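Local coordinates for protein Zn-dependent hydrolase, glyoxylase (Echinicola vietnamensis, PDB 6T5K) that probably hydrolyses beta-lactam antibiotics to substituted beta-amino acids as a zinc-dependent class B (metallo-beta-lactamase) enzyme, at residues Val199-Ser210 / Leu232-Lys240. Numbering follows the deposited sequence.
Sequences VEAWPVTVNKIS and LHYTETLFK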
ATOM      1  N   VAL A 199      -8.119 -16.513  -7.243  1.00 15.17           N
ATOM      2  CA  VAL A 199      -9.034 -16.674  -6.119  1.00 16.00           C
ATOM      3  C   VAL A 199      -8.831 -17.992  -5.378  1.00 15.63           C
ATOM      4  O   VAL A 199      -9.286 -18.118  -4.240  1.00 17.09           O
ATOM      5  CB  VAL A 199     -10.516 -16.487  -6.501  1.00 17.22           C
ATOM      6  CG1 VAL A 199     -10.758 -15.091  -7.017  1.00 17.03           C
ATOM      7  CG2 VAL A 199     -11.000 -17.537  -7.488  1.00 19.07           C
ATOM      8  N   GLU A 200      -8.147 -18.969  -5.988  1.00 16.12           N
ATOM      9  CA  GLU A 200      -7.802 -20.180  -5.244  1.00 14.60           C
ATOM     10  C   GLU A 200      -6.718 -19.893  -4.234  1.00 16.11           C
ATOM     11  O   GLU A 200      -6.807 -20.324  -3.080  1.00 16.54           O
ATOM     12  CB  GLU A 200      -7.333 -21.261  -6.210  1.00 16.47           C
ATOM     13  CG  GLU A 200      -8.443 -21.814  -7.082  1.00 16.17           C
ATOM     14  CD  GLU A 200      -8.917 -20.884  -8.171  1.00 16.88           C
ATOM     15  OE1 GLU A 200      -8.067 -20.213  -8.778  1.00 18.35           O
ATOM     16  OE2 GLU A 200     -10.159 -20.871  -8.441  1.00 19.67           O
ATOM     17  N   ALA A 201      -5.706 -19.122  -4.640  1.00 14.67           N
ATOM     18  CA  ALA A 201      -4.597 -18.832  -3.740  1.00 14.62           C
ATOM     19  C   ALA A 201      -4.992 -17.837  -2.670  1.00 16.36           C
ATOM     20  O   ALA A 201      -4.416 -17.852  -1.584  1.00 16.67           O
ATOM     21  CB  ALA A 201      -3.419 -18.260  -4.519  1.00 15.62           C
ATOM     22  N   TRP A 202      -5.903 -16.920  -2.994  1.00 14.17           N
ATOM     23  CA  TRP A 202      -6.164 -15.753  -2.153  1.00 14.45           C
ATOM     24  C   TRP A 202      -6.401 -16.089  -0.695  1.00 14.55           C
ATOM     25  O   TRP A 202      -5.723 -15.503   0.163  1.00 14.42           O
ATOM     26  CB  TRP A 202      -7.359 -15.000  -2.751  1.00 14.23           C
ATOM     27  CG  TRP A 202      -7.456 -13.544  -2.373  1.00 13.09           C
ATOM     28  CD1 TRP A 202      -7.153 -12.956  -1.158  1.00 15.30           C
ATOM     29  CD2 TRP A 202      -7.930 -12.485  -3.213  1.00 15.33           C
ATOM     30  NE1 TRP A 202      -7.413 -11.606  -1.207  1.00 15.20           N
ATOM     31  CE2 TRP A 202      -7.862 -11.289  -2.460  1.00 14.70           C
ATOM     32  CE3 TRP A 202      -8.376 -12.422  -4.538  1.00 16.03           C
ATOM     33  CZ2 TRP A 202      -8.246 -10.064  -2.986  1.00 16.49           C
ATOM     34  CZ3 TRP A 202      -8.766 -11.208  -5.036  1.00 15.34           C
ATOM     35  CH2 TRP A 202      -8.684 -10.052  -4.274  1.00 15.76           C
ATOM     36  N   PRO A 203      -7.313 -16.999  -0.335  1.00 15.20           N
ATOM     37  CA  PRO A 203      -7.524 -17.242   1.099  1.00 15.40           C
ATOM     38  C   PRO A 203      -6.310 -17.877   1.751  1.00 15.00           C
ATOM     39  O   PRO A 203      -6.075 -17.657   2.950  1.00 15.43           O
ATOM     40  CB  PRO A 203      -8.738 -18.179   1.145  1.00 16.69           C
ATOM     41  CG  PRO A 203      -8.774 -18.862  -0.191  1.00 17.36           C
ATOM     42  CD  PRO A 203      -8.228 -17.796  -1.175  1.00 16.61           C
ATOM     43  N   VAL A 204      -5.575 -18.707   1.010  1.00 15.62           N
ATOM     44  CA  VAL A 204      -4.373 -19.335   1.548  1.00 15.00           C
ATOM     45  C   VAL A 204      -3.333 -18.272   1.874  1.00 15.83           C
ATOM     46  O   VAL A 204      -2.715 -18.290   2.941  1.00 17.33           O
ATOM     47  CB  VAL A 204      -3.829 -20.372   0.546  1.00 16.94           C
ATOM     48  CG1 VAL A 204      -2.508 -20.995   1.018  1.00 17.48           C
ATOM     49  CG2 VAL A 204      -4.866 -21.461   0.293  1.00 19.08           C
ATOM     50  N   THR A 205      -3.093 -17.357   0.929  1.00 14.05           N
ATOM     51  CA  THR A 205      -2.181 -16.241   1.157  1.00 13.47           C
ATOM     52  C   THR A 205      -2.593 -15.410   2.359  1.00 12.61           C
ATOM     53  O   THR A 205      -1.759 -15.075   3.207  1.00 14.40           O
ATOM     54  CB  THR A 205      -2.176 -15.398  -0.111  1.00 14.63           C
ATOM     55  OG1 THR A 205      -1.703 -16.229  -1.181  1.00 15.46           O
ATOM     56  CG2 THR A 205      -1.312 -14.153   0.055  1.00 15.32           C
ATOM     57  N   VAL A 206      -3.887 -15.077   2.455  1.00 13.31           N
ATOM     58  CA  VAL A 206      -4.317 -14.242   3.570  1.00 14.16           C
ATOM     59  C   VAL A 206      -4.166 -14.970   4.900  1.00 14.27           C
ATOM     60  O   VAL A 206      -3.823 -14.357   5.915  1.00 14.58           O
ATOM     61  CB  VAL A 206      -5.720 -13.661   3.334  1.00 13.69           C
ATOM     62  CG1 VAL A 206      -6.192 -12.894   4.560  1.00 15.91           C
ATOM     63  CG2 VAL A 206      -5.637 -12.747   2.113  1.00 16.72           C
ATOM     64  N   ASN A 207      -4.446 -16.266   4.948  1.00 13.98           N
ATOM     65  CA  ASN A 207      -4.255 -16.958   6.201  1.00 14.21           C
ATOM     66  C   ASN A 207      -2.780 -16.961   6.600  1.00 14.96           C
ATOM     67  O   ASN A 207      -2.465 -16.907   7.805  1.00 15.02           O
ATOM     68  CB  ASN A 207      -4.776 -18.391   6.133  1.00 17.27           C
ATOM     69  CG  ASN A 207      -4.854 -19.036   7.516  1.00 20.93           C
ATOM     70  OD1 ASN A 207      -3.932 -19.715   7.955  1.00 22.51           O
ATOM     71  ND2 ASN A 207      -5.921 -18.739   8.242  1.00 23.55           N
ATOM     72  N   LYS A 208      -1.864 -17.025   5.616  1.00 15.49           N
ATOM     73  CA  LYS A 208      -0.448 -16.973   5.965  1.00 15.21           C
ATOM     74  C   LYS A 208      -0.139 -15.643   6.637  1.00 13.82           C
ATOM     75  O   LYS A 208       0.635 -15.573   7.602  1.00 15.49           O
ATOM     76  CB  LYS A 208       0.480 -17.170   4.785  1.00 15.88           C
ATOM     77  CG  LYS A 208       0.408 -18.559   4.236  1.00 18.23           C
ATOM     78  CD  LYS A 208       1.128 -18.669   2.942  1.00 23.26           C
ATOM     79  CE  LYS A 208       2.544 -18.321   3.118  0.80 30.14           C
ATOM     80  NZ  LYS A 208       3.249 -18.109   1.798  0.80 34.37           N
ATOM     81  N   ILE A 209      -0.765 -14.558   6.142  1.00 13.62           N
ATOM     82  CA  ILE A 209      -0.571 -13.216   6.710  1.00 13.44           C
ATOM     83  C   ILE A 209      -1.107 -13.152   8.135  1.00 13.87           C
ATOM     84  O   ILE A 209      -0.439 -12.667   9.049  1.00 15.37           O
ATOM     85  CB  ILE A 209      -1.246 -12.154   5.817  1.00 15.57           C
ATOM     86  CG1 ILE A 209      -0.515 -12.095   4.456  1.00 15.45           C
ATOM     87  CG2 ILE A 209      -1.215 -10.760   6.465  1.00 16.72           C
ATOM     88  CD1 ILE A 209      -1.242 -11.339   3.394  1.00 17.73           C
ATOM     89  N   SER A 210      -2.334 -13.628   8.335  0.50 13.27           N
ATOM     90  CA  SER A 210      -2.899 -13.624   9.677  0.50 14.39           C
ATOM     91  C   SER A 210      -2.019 -14.418  10.630  0.50 15.26           C
ATOM     92  O   SER A 210      -1.743 -13.982  11.756  0.50 15.94           O
ATOM     93  CB  SER A 210      -4.295 -14.235   9.625  0.50 16.48           C
ATOM     94  OG  SER A 210      -5.120 -13.487   8.753  0.50 17.77           O
ATOM     95  N   LEU A 232      -8.494  -8.991   7.895  1.00 13.76           N
ATOM     96  CA  LEU A 232      -7.843 -10.199   7.410  1.00 13.88           C
ATOM     97  C   LEU A 232      -8.806 -11.366   7.431  1.00 13.87           C
ATOM     98  O   LEU A 232      -8.885 -12.122   6.464  1.00 15.00           O
ATOM     99  CB  LEU A 232      -6.627 -10.537   8.259  1.00 14.63           C
ATOM    100  CG  LEU A 232      -5.519  -9.488   8.277  1.00 14.21           C
ATOM    101  CD1 LEU A 232      -4.305  -9.994   9.114  1.00 16.54           C
ATOM    102  CD2 LEU A 232      -5.068  -9.063   6.872  1.00 16.18           C
ATOM    103  N   HIS A 233      -9.537 -11.517   8.523  1.00 14.37           N
ATOM    104  CA  HIS A 233     -10.501 -12.603   8.636  1.00 14.41           C
ATOM    105  C   HIS A 233     -11.641 -12.432   7.654  1.00 15.16           C
ATOM    106  O   HIS A 233     -12.080 -13.411   7.035  1.00 16.74           O
ATOM    107  CB  HIS A 233     -10.992 -12.671  10.066  1.00 15.08           C
ATOM    108  CG  HIS A 233      -9.900 -12.912  11.050  1.00 16.50           C
ATOM    109  ND1 HIS A 233      -9.895 -12.362  12.313  1.00 17.10           N
ATOM    110  CD2 HIS A 233      -8.749 -13.617  10.938  1.00 19.33           C
ATOM    111  CE1 HIS A 233      -8.803 -12.758  12.951  1.00 17.81           C
ATOM    112  NE2 HIS A 233      -8.083 -13.502  12.128  1.00 19.55           N
ATOM    113  N   TYR A 234     -12.135 -11.205   7.510  1.00 15.30           N
ATOM    114  CA  TYR A 234     -13.168 -10.921   6.529  1.00 13.82           C
ATOM    115  C   TYR A 234     -12.717 -11.300   5.123  1.00 15.88           C
ATOM    116  O   TYR A 234     -13.465 -11.926   4.367  1.00 15.92           O
ATOM    117  CB  TYR A 234     -13.527  -9.434   6.560  1.00 15.18           C
ATOM    118  CG  TYR A 234     -14.543  -9.148   5.490  1.00 15.18           C
ATOM    119  CD1 TYR A 234     -15.861  -9.536   5.655  1.00 16.23           C
ATOM    120  CD2 TYR A 234     -14.178  -8.534   4.300  1.00 15.36           C
ATOM    121  CE1 TYR A 234     -16.787  -9.324   4.649  1.00 17.61           C
ATOM    122  CE2 TYR A 234     -15.081  -8.346   3.283  1.00 17.58           C
ATOM    123  CZ  TYR A 234     -16.382  -8.738   3.456  1.00 18.25           C
ATOM    124  OH  TYR A 234     -17.298  -8.528   2.446  1.00 21.66           O
ATOM    125  N   THR A 235     -11.486 -10.932   4.768  1.00 14.60           N
ATOM    126  CA  THR A 235     -11.002 -11.181   3.418  1.00 14.19           C
ATOM    127  C   THR A 235     -10.832 -12.666   3.170  1.00 14.20           C
ATOM    128  O   THR A 235     -11.208 -13.170   2.109  1.00 16.11           O
ATOM    129  CB  THR A 235      -9.676 -10.466   3.187  1.00 14.54           C
ATOM    130  OG1 THR A 235      -9.890  -9.056   3.325  1.00 15.34           O
ATOM    131  CG2 THR A 235      -9.158 -10.735   1.813  1.00 15.82           C
ATOM    132  N   GLU A 236     -10.227 -13.378   4.126  1.00 14.80           N
ATOM    133  CA  GLU A 236     -10.104 -14.819   3.949  1.00 14.79           C
ATOM    134  C   GLU A 236     -11.481 -15.461   3.762  1.00 14.74           C
ATOM    135  O   GLU A 236     -11.674 -16.306   2.872  1.00 16.95           O
ATOM    136  CB  GLU A 236      -9.336 -15.432   5.104  1.00 15.52           C
ATOM    137  CG  GLU A 236      -9.067 -16.886   4.837  1.00 18.55           C
ATOM    138  CD  GLU A 236      -8.407 -17.635   5.983  1.00 20.75           C
ATOM    139  OE1 GLU A 236      -7.915 -16.986   6.916  1.00 20.35           O
ATOM    140  OE2 GLU A 236      -8.397 -18.899   5.934  1.00 23.08           O
ATOM    141  N   THR A 237     -12.450 -15.067   4.593  1.00 16.55           N
ATOM    142  CA  THR A 237     -13.786 -15.655   4.512  1.00 18.15           C
ATOM    143  C   THR A 237     -14.449 -15.357   3.175  1.00 17.19           C
ATOM    144  O   THR A 237     -15.148 -16.206   2.597  1.00 19.12           O
ATOM    145  CB  THR A 237     -14.647 -15.097   5.641  1.00 20.86           C
ATOM    146  OG1 THR A 237     -14.014 -15.388   6.894  1.00 21.78           O
ATOM    147  CG2 THR A 237     -16.067 -15.707   5.608  1.00 21.29           C
ATOM    148  N   LEU A 238     -14.263 -14.138   2.684  1.00 16.62           N
ATOM    149  CA  LEU A 238     -14.876 -13.730   1.430  1.00 17.75           C
ATOM    150  C   LEU A 238     -14.435 -14.607   0.274  1.00 17.78           C
ATOM    151  O   LEU A 238     -15.227 -14.867  -0.641  1.00 19.65           O
ATOM    152  CB  LEU A 238     -14.494 -12.277   1.158  1.00 18.41           C
ATOM    153  CG  LEU A 238     -15.043 -11.592  -0.091  1.00 19.42           C
ATOM    154  CD1 LEU A 238     -16.557 -11.484  -0.022  1.00 21.11           C
ATOM    155  CD2 LEU A 238     -14.368 -10.225  -0.221  1.00 19.45           C
ATOM    156  N   PHE A 239     -13.183 -15.063   0.295  1.00 17.40           N
ATOM    157  CA  PHE A 239     -12.653 -15.860  -0.792  1.00 18.53           C
ATOM    158  C   PHE A 239     -12.539 -17.343  -0.475  1.00 22.16           C
ATOM    159  O   PHE A 239     -12.065 -18.106  -1.319  1.00 24.87           O
ATOM    160  CB  PHE A 239     -11.302 -15.295  -1.219  1.00 18.25           C
ATOM    161  CG  PHE A 239     -11.419 -13.987  -1.953  1.00 16.41           C
ATOM    162  CD1 PHE A 239     -11.843 -13.941  -3.271  1.00 17.61           C
ATOM    163  CD2 PHE A 239     -11.141 -12.800  -1.304  1.00 15.80           C
ATOM    164  CE1 PHE A 239     -11.966 -12.734  -3.945  1.00 18.34           C
ATOM    165  CE2 PHE A 239     -11.256 -11.581  -1.968  1.00 16.94           C
ATOM    166  CZ  PHE A 239     -11.659 -11.542  -3.289  1.00 17.31           C
ATOM    167  N   LYS A 240     -12.990 -17.780   0.692  1.00 23.10           N
ATOM    168  CA  LYS A 240     -12.761 -19.167   1.091  1.00 28.90           C
ATOM    169  C   LYS A 240     -13.522 -20.103   0.173  1.00 30.19           C
ATOM    170  O   LYS A 240     -14.575 -19.738  -0.350  1.00 31.46           O
ATOM    171  CB  LYS A 240     -13.187 -19.402   2.537  1.00 35.99           C
ATOM    172  CG  LYS A 240     -12.333 -20.452   3.222  1.00 43.46           C
ATOM    173  CD  LYS A 240     -12.746 -20.683   4.666  1.00 47.75           C
ATOM    174  CE  LYS A 240     -12.365 -19.513   5.556  1.00 51.60           C
ATOM    175  NZ  LYS A 240     -12.423 -19.922   7.002  1.00 54.01           N
ATOM    176  OXT LYS A 240     -13.096 -21.236  -0.072  1.00 30.60           O
TER
HETATM  177  O   HOH W   1     -10.984 -19.920  -2.946  1.00 37.44           O
HETATM  178  O   HOH W   2      -7.300 -14.609   8.005  1.00 26.56           O
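Phe239 lays its ring flat over the six-membered ring of Trp202, the centroids 3.8 Å apart and the planes only 13° from parallel, a face-to-face stack in which CZ of Phe239 comes within 3.4 Å of CZ3 of Trp202. With CG anti to the backbone N (chi1 -158°), the indole is swung toward helix 232-239, where its face meets Phe239. The Pro203 ring crosses the base of the Phe239 side chain at about a right angle, while CG2 of Thr235 meets the indole obliquely beside NE1. Mid-interface, CG1 of Val206 lies 3.4 Å from O of Leu232, and its CG2, at the indole edge, meets CG2 of Thr235. At the other end CD1 of Leu232 packs against CG2 of Ile209. Helices 201-210 and 232-239 run nearly antiparallel, their axes coming within 8.3 Å, as two outer helices of the alpha-beta/beta-alpha sandwich of metallo-beta-lactamases. The polar margin is bridged by Glu236, whose extended chain brings OE1 to ND2 of Asn207 at 3.0 Å; the nearly straight bond arrives on the syn side, 21° out of the carboxylate plane, with the amide turned steeply against it. A water donating to this OE1 also meets OG of Ser210 in one of the serine's two conformers, and another joins the carbonyl oxygens of Val199 and Phe239. Farther out, NE1 of Trp202 is hydrogen-bonded to O of Leu183, which follows the zinc ligand Cys182 in sequence, and the indole side chain sits about 4 Å from that of His163, a ligand of the other zinc.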